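Local coordinates for protein alpha-Amylase (Thermotoga maritima, PDB 2B5D) that is named an alpha-amylase and belongs to glycosyl hydrolase family 57, enzymes whose catalytic domain is a distorted beta/alpha barrel, at residues 226-231 and 395-400. Sequence-based numbering, arbitrary orientation.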
loop_
_atom_site.group_PDB
_atom_site.type_symbol
_atom_site.label_atom_id
_atom_site.label_comp_id
_atom_site.label_asym_id
_atom_site.label_seq_id
_atom_site.Cartn_x
_atom_site.Cartn_y
_atom_site.Cartn_z
ATOM N N ILE A 226 -24.511 8.596 -41.843
ATOM C CA ILE A 226 -25.618 7.768 -42.265
ATOM C C ILE A 226 -26.774 8.225 -41.410
ATOM O O ILE A 226 -26.572 9.004 -40.485
ATOM C CB ILE A 226 -25.354 6.268 -42.020
ATOM C CG1 ILE A 226 -25.276 5.996 -40.502
ATOM C CG2 ILE A 226 -24.184 5.791 -42.902
ATOM C CD1 ILE A 226 -25.251 4.560 -40.123
ATOM N N MET A 227 -27.971 7.743 -41.718
ATOM C CA MET A 227 -29.173 8.011 -40.890
ATOM C C MET A 227 -29.638 6.653 -40.431
ATOM O O MET A 227 -29.673 5.737 -41.256
ATOM C CB MET A 227 -30.248 8.650 -41.730
ATOM C CG MET A 227 -31.364 9.279 -40.860
ATOM S SD MET A 227 -32.871 9.439 -41.872
ATOM C CE MET A 227 -32.977 11.227 -41.846
ATOM N N THR A 228 -29.855 6.456 -39.124
ATOM C CA THR A 228 -30.451 5.148 -38.694
ATOM C C THR A 228 -31.910 4.979 -39.169
ATOM O O THR A 228 -32.583 5.990 -39.437
ATOM C CB THR A 228 -30.484 5.023 -37.199
ATOM O OG1 THR A 228 -31.226 6.150 -36.677
ATOM C CG2 THR A 228 -29.016 5.002 -36.696
ATOM N N PRO A 229 -32.396 3.727 -39.276
ATOM C CA PRO A 229 -33.839 3.680 -39.616
ATOM C C PRO A 229 -34.765 4.630 -38.818
ATOM O O PRO A 229 -35.753 5.090 -39.403
ATOM C CB PRO A 229 -34.246 2.220 -39.382
ATOM C CG PRO A 229 -32.962 1.406 -39.645
ATOM C CD PRO A 229 -31.791 2.381 -39.174
ATOM N N SER A 230 -34.407 4.944 -37.551
ATOM C CA SER A 230 -35.144 5.770 -36.584
ATOM C C SER A 230 -35.053 7.263 -36.849
ATOM O O SER A 230 -35.694 8.082 -36.122
ATOM C CB SER A 230 -34.616 5.498 -35.165
ATOM O OG SER A 230 -33.354 4.751 -35.130
ATOM N N GLY A 231 -34.233 7.612 -37.859
ATOM C CA GLY A 231 -33.951 9.018 -38.276
ATOM C C GLY A 231 -32.832 9.744 -37.562
ATOM O O GLY A 231 -32.677 11.019 -37.650
ATOM N N ALA A 395 -28.640 3.247 -42.598
ATOM C CA ALA A 395 -27.872 2.066 -42.219
ATOM C C ALA A 395 -28.012 1.856 -40.749
ATOM O O ALA A 395 -28.336 2.760 -40.037
ATOM C CB ALA A 395 -26.354 2.240 -42.631
ATOM N N THR A 396 -27.801 0.638 -40.295
ATOM C CA THR A 396 -27.712 0.465 -38.850
ATOM C C THR A 396 -26.272 0.174 -38.359
ATOM O O THR A 396 -25.711 -0.849 -38.712
ATOM C CB THR A 396 -28.796 -0.510 -38.252
ATOM O OG1 THR A 396 -28.299 -1.836 -38.211
ATOM C CG2 THR A 396 -30.025 -0.521 -39.078
ATOM N N PRO A 397 -25.706 1.079 -37.546
ATOM C CA PRO A 397 -24.345 0.929 -36.987
ATOM C C PRO A 397 -24.157 -0.330 -36.142
ATOM O O PRO A 397 -25.096 -0.790 -35.476
ATOM C CB PRO A 397 -24.186 2.167 -36.117
ATOM C CG PRO A 397 -25.178 3.128 -36.613
ATOM C CD PRO A 397 -26.327 2.346 -37.127
ATOM N N ALA A 398 -22.947 -0.887 -36.169
ATOM C CA ALA A 398 -22.651 -2.094 -35.436
ATOM C C ALA A 398 -22.259 -1.688 -34.006
ATOM O O ALA A 398 -21.892 -0.552 -33.776
ATOM C CB ALA A 398 -21.554 -2.856 -36.129
ATOM N N ASP A 399 -22.418 -2.582 -33.033
ATOM C CA ASP A 399 -21.918 -2.350 -31.668
ATOM C C ASP A 399 -20.467 -1.959 -31.745
ATOM O O ASP A 399 -19.678 -2.628 -32.427
ATOM C CB ASP A 399 -21.964 -3.661 -30.881
ATOM C CG ASP A 399 -23.340 -3.976 -30.329
ATOM O OD1 ASP A 399 -24.335 -3.377 -30.793
ATOM O OD2 ASP A 399 -23.412 -4.825 -29.393
ATOM N N SER A 400 -20.091 -0.919 -31.006
ATOM C CA SER A 400 -18.759 -0.452 -31.129
ATOM C C SER A 400 -18.404 0.597 -30.084
ATOM O O SER A 400 -19.296 1.108 -29.379
ATOM C CB SER A 400 -18.619 0.128 -32.540
ATOM O OG SER A 400 -19.392 1.314 -32.639
#
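Met-227 and Ala-395 supply the polar link between the edge strand 226-227 and the irregular segment 395-400: Ala-395 N donates to Met-227 O at 3.0 Å, with an N-H...O angle of 156°. A weaker CA-H...O contact runs the other way, the CA-H of Thr-228 pointing almost straight (173° at the hydrogen) at Ala-395 O, with Thr-228 CA and that oxygen 3.5 Å apart. With Met-227 also backbone-bonded to Gln-393, the chain after helix 382-388 follows this strand on its outer side, while Ile-226 pairs with Ala-234 in strand 233-236.

Apolar contact gathers around Ile-226. Its CG1 stands between backbone N and carbonyl carbon (chi1 66°) and CD1 continues extended, meeting Ala-395 CB at 3.6 Å and Pro-397 CG at 3.8 Å. The side chains of Thr-228 and Pro-397 cross at about a right angle, with Thr-228 CG2 3.8 Å from Pro-397 CD. Farther out, the Pro-229 ring crosses Thr-396 similarly; the 3.4 Å between Pro-229 CD and Thr-396 CG2 is tighter than usual van der Waals contact. Phe-211 and Ala-210 of helix 209-212 touch Ile-226 and Pro-397 respectively.

Within 226-231, Thr-228 to Gly-231 form a type I turn, closed by Gly-231 N to Thr-228 O at 2.8 Å. Thr-228 OG1 is hydrogen-bonded by Val-232 N and also pairs with Ser-230 OG at 3.0 Å, while CG2 faces Pro-397.

A single conventional hydrogen bond across the segments thus fixes the start of 395-400 beside Met-227. The rest of the hold comes from the fit of methyls and proline rings, buried at Ile-226 and Pro-397 but exposed at Pro-229 and Thr-396, so that 395-400 is fastened to the sheet edge at strand 226-227 mainly by apolar contact.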